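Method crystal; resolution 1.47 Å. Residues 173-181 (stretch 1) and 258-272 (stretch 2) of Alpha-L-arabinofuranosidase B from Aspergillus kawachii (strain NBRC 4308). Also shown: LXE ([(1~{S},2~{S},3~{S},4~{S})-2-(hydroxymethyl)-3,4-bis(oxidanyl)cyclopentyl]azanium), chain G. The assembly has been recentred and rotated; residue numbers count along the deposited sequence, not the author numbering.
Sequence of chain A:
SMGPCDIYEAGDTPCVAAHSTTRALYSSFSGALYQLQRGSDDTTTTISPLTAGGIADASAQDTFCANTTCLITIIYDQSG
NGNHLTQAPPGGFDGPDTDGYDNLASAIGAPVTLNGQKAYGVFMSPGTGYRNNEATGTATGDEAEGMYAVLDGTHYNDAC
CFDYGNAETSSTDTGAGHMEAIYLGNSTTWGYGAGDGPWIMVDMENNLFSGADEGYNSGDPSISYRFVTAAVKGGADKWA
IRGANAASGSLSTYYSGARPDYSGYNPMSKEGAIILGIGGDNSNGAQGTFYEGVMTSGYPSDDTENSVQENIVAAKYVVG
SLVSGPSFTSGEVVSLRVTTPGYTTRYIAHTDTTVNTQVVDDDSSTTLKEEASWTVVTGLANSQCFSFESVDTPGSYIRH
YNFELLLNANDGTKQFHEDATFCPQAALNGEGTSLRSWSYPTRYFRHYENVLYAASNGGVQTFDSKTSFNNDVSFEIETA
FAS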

# COMPACT_ATOMS: atom_id res chain seq x y z
N ASP A 173 16.82 11.16 11.79
CA ASP A 173 18.09 10.84 11.09
C ASP A 173 19.25 10.99 12.07
O ASP A 173 19.63 12.15 12.34
N THR A 174 19.79 9.90 12.55
CA THR A 174 20.96 9.85 13.45
C THR A 174 22.23 9.51 12.69
O THR A 174 23.25 9.24 13.35
N GLY A 175 22.18 9.47 11.37
CA GLY A 175 23.38 9.39 10.54
C GLY A 175 23.53 8.16 9.68
O GLY A 175 22.85 7.13 9.91
N ALA A 176 24.52 8.22 8.82
CA ALA A 176 24.93 7.08 7.97
C ALA A 176 25.11 5.84 8.84
O ALA A 176 25.80 5.88 9.90
N GLY A 177 24.57 4.70 8.39
CA GLY A 177 24.73 3.43 9.09
C GLY A 177 23.71 3.15 10.17
O GLY A 177 23.82 2.08 10.79
N HIS A 178 22.79 4.07 10.42
CA HIS A 178 21.76 3.93 11.47
C HIS A 178 20.45 3.37 10.89
O HIS A 178 19.41 3.45 11.53
N MET A 179 20.56 2.76 9.72
CA MET A 179 19.41 2.06 9.09
C MET A 179 19.96 0.90 8.28
O MET A 179 21.10 0.93 7.77
N GLU A 180 19.14 -0.13 8.13
CA GLU A 180 19.36 -1.16 7.10
C GLU A 180 17.99 -1.74 6.74
O GLU A 180 17.45 -2.57 7.54
N ALA A 181 17.44 -1.26 5.65
CA ALA A 181 16.07 -1.62 5.26
C ALA A 181 15.97 -1.78 3.75
O ALA A 181 16.67 -1.15 2.96
N ALA A 258 31.22 -6.12 -0.00
CA ALA A 258 31.59 -5.16 1.04
C ALA A 258 30.62 -4.00 1.18
O ALA A 258 29.91 -3.54 0.24
N ARG A 259 30.60 -3.39 2.38
CA ARG A 259 29.88 -2.14 2.55
C ARG A 259 30.39 -1.06 1.61
O ARG A 259 31.56 -1.14 1.21
N PRO A 260 29.52 -0.11 1.20
CA PRO A 260 29.91 0.98 0.33
C PRO A 260 31.09 1.71 1.02
O PRO A 260 30.99 1.93 2.22
N ASP A 261 32.14 2.01 0.26
CA ASP A 261 33.39 2.58 0.83
C ASP A 261 33.14 4.10 0.95
O ASP A 261 33.77 4.91 0.23
N TYR A 262 32.20 4.53 1.80
CA TYR A 262 31.87 5.95 2.12
C TYR A 262 31.75 6.05 3.65
O TYR A 262 31.44 5.05 4.29
N SER A 263 32.14 7.20 4.23
CA SER A 263 32.21 7.38 5.70
C SER A 263 30.87 7.03 6.33
O SER A 263 29.86 7.61 5.91
N GLY A 264 30.90 6.16 7.33
CA GLY A 264 29.77 5.93 8.23
C GLY A 264 29.03 4.65 7.90
O GLY A 264 28.17 4.29 8.69
N TYR A 265 29.43 3.88 6.88
CA TYR A 265 28.73 2.60 6.56
C TYR A 265 29.48 1.36 7.00
O TYR A 265 29.01 0.23 6.78
N ASN A 266 30.66 1.47 7.66
CA ASN A 266 31.32 0.30 8.19
C ASN A 266 32.19 0.73 9.36
O ASN A 266 33.01 1.62 9.13
N PRO A 267 32.01 0.17 10.57
CA PRO A 267 30.89 -0.71 10.89
C PRO A 267 29.57 0.08 10.84
O PRO A 267 29.48 1.31 10.83
N MET A 268 28.46 -0.68 10.79
CA MET A 268 27.11 -0.09 10.87
C MET A 268 26.78 0.25 12.33
O MET A 268 27.45 -0.34 13.24
N SER A 269 25.75 1.06 12.50
CA SER A 269 25.23 1.56 13.80
C SER A 269 23.71 1.29 13.90
O SER A 269 22.95 2.22 14.13
N LYS A 270 23.30 0.05 13.63
CA LYS A 270 21.83 -0.18 13.58
C LYS A 270 21.23 -0.00 14.97
O LYS A 270 21.92 -0.34 15.99
N GLU A 271 19.98 0.45 15.01
CA GLU A 271 19.32 0.77 16.30
C GLU A 271 18.24 -0.25 16.65
O GLU A 271 17.78 -0.23 17.80
N GLY A 272 17.78 -1.08 15.69
CA GLY A 272 16.85 -2.16 16.00
C GLY A 272 15.37 -1.81 15.91
O GLY A 272 14.57 -2.70 16.10

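Charge and hydrogen bonding anchor this contact at two places. At the first, Glu271 points toward stretch 1 with chi1 m and chi2 t, and its OE2 collects two donors: Thr174 OG1 at 2.7 Å and His178 ND1, also at 2.7 Å. Thr174 points toward stretch 2 as p, while His178 leaves its backbone sideways as m and meets the carboxylate near the ring plane, where a ring N-H can donate. At the second, Glu180, extended t,t and pointing toward stretch 2, forms a salt bridge with Arg259: its OE2 lies 2.8 Å from NH1 and 2.9 Å from NH2, so one oxygen sits in the fork of the guanidinium edge. Lys270 NZ stays 4.3 Å from Glu180 OE1, beyond salt-bridge range, and water 2 fills the gap, 2.7 Å from Glu180 OE1 and 2.6 Å from Lys270 NZ.

Ring faces take the small side chains. Ala176 CB packs over the Tyr265 ring (chi1 m), 3.5 Å from CZ, and Ser269 CB, on an m side chain pointing toward stretch 1, lies 3.5 Å from the centroid of the His178 ring. The histidine thus spends its edge on a carboxylate and its face on a methylene.

Met268, m throughout, starts sideways but brings CE to 3.1 Å from Met179 O and 3.7 Å from Gly177 O. Met179 itself turns away, m,t,p, and its SD approaches LXE O2' at 3.1 Å.

Backbone proximity sets the glycine rule. Ser269 N donates to Gly177 O at 2.8 Å, and a CB on Gly177 would strike Gly264 O; one on Gly264 would strike Ala176 CB. Both glycines also have positive phi in type II turns. Water 1 completes the seam, accepting from Glu271 N at 2.8 Å and donating weakly to His178 O at 2.8 Å.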

# COMPACT_ATOMS: atom_id res chain seq x y z
CB ASP A 173 18.23 11.72 9.86
CG ASP A 173 19.44 11.44 9.01
OD1 ASP A 173 20.37 10.74 9.50
OD2 ASP A 173 19.48 12.00 7.89
CB THR A 174 20.66 8.92 14.61
OG1 THR A 174 20.35 7.63 14.06
CG2 THR A 174 19.51 9.44 15.44
CB ALA A 176 26.20 7.41 7.22
CB HIS A 178 21.52 5.26 12.19
CG HIS A 178 22.71 5.62 13.05
ND1 HIS A 178 22.66 5.54 14.43
CD2 HIS A 178 23.97 6.03 12.73
CE1 HIS A 178 23.85 5.89 14.94
NE2 HIS A 178 24.65 6.25 13.94
CB MET A 179 18.67 2.98 8.11
CG MET A 179 17.67 3.85 8.81
SD MET A 179 16.86 4.98 7.69
CE MET A 179 15.84 3.76 6.85
CB GLU A 180 20.26 -2.23 7.64
CG GLU A 180 20.66 -3.27 6.59
CD GLU A 180 21.70 -4.22 7.12
OE1 GLU A 180 21.42 -5.03 8.02
OE2 GLU A 180 22.87 -4.12 6.61
CB ALA A 181 15.13 -0.56 5.77
CB ALA A 258 32.99 -4.66 0.72
CB ARG A 259 29.97 -1.51 3.96
CG ARG A 259 29.36 -2.37 5.06
CD ARG A 259 27.85 -2.19 5.19
NE ARG A 259 27.36 -3.24 6.08
CZ ARG A 259 26.05 -3.56 6.21
NH1 ARG A 259 25.12 -2.88 5.58
NH2 ARG A 259 25.76 -4.54 7.00
CB PRO A 260 28.70 1.88 0.23
CG PRO A 260 27.51 0.95 0.53
CD PRO A 260 28.07 -0.00 1.53
CB ASP A 261 34.60 2.14 -0.02
CG ASP A 261 35.03 0.65 0.05
OD1 ASP A 261 34.99 0.02 1.11
OD2 ASP A 261 35.44 0.10 -1.00
CB TYR A 262 30.59 6.45 1.48
CG TYR A 262 30.56 6.28 -0.02
CD1 TYR A 262 30.14 5.09 -0.58
CD2 TYR A 262 30.99 7.29 -0.88
CE1 TYR A 262 30.18 4.87 -1.93
CE2 TYR A 262 31.04 7.09 -2.25
CZ TYR A 262 30.61 5.88 -2.77
OH TYR A 262 30.62 5.63 -4.11
CB SER A 263 32.57 8.82 6.10
OG SER A 263 33.94 9.08 5.90
CB TYR A 265 28.39 2.59 5.07
CG TYR A 265 27.49 3.72 4.69
CD1 TYR A 265 26.17 3.77 5.13
CD2 TYR A 265 27.92 4.81 3.97
CE1 TYR A 265 25.33 4.81 4.82
CE2 TYR A 265 27.11 5.88 3.67
CZ TYR A 265 25.79 5.89 4.08
OH TYR A 265 25.03 6.94 3.75
CB ASN A 266 32.18 -0.41 7.15
CG ASN A 266 32.74 -1.69 7.63
OD1 ASN A 266 32.05 -2.57 8.15
ND2 ASN A 266 34.06 -1.86 7.47
CB PRO A 267 31.12 -1.17 12.33
CG PRO A 267 31.98 -0.06 12.90
CD PRO A 267 32.86 0.37 11.76
CB MET A 268 26.04 -1.07 10.32
CG MET A 268 26.20 -1.35 8.83
SD MET A 268 25.79 -0.07 7.74
CE MET A 268 23.98 -0.13 7.88
CB SER A 269 25.51 3.01 13.93
OG SER A 269 26.91 3.20 13.87
CB LYS A 270 21.57 -1.57 13.04
CG LYS A 270 22.09 -1.70 11.61
CD LYS A 270 21.71 -3.01 11.02
CE LYS A 270 22.19 -4.18 11.78
NZ LYS A 270 23.68 -4.29 11.63
CB GLU A 271 18.80 2.19 16.22
CG GLU A 271 19.92 3.21 15.94
CD GLU A 271 19.54 4.65 16.19
OE1 GLU A 271 18.41 4.91 16.64
OE2 GLU A 271 20.36 5.54 15.82
C1' LXE G . 17.31 9.32 6.26
C2' LXE G . 16.00 8.52 6.27
O2' LXE G . 15.81 7.87 7.48
C3' LXE G . 16.24 7.62 5.14
O3' LXE G . 14.97 6.89 4.83
C4' LXE G . 16.58 8.60 4.04
C5' LXE G . 17.38 7.98 2.92
O5' LXE G . 18.55 7.30 3.34
C6' LXE G . 17.36 9.73 4.81
N1' LXE G . 16.61 10.99 4.55
O HOH W 1 19.00 0.84 12.39
O HOH W 2 23.69 -5.54 9.33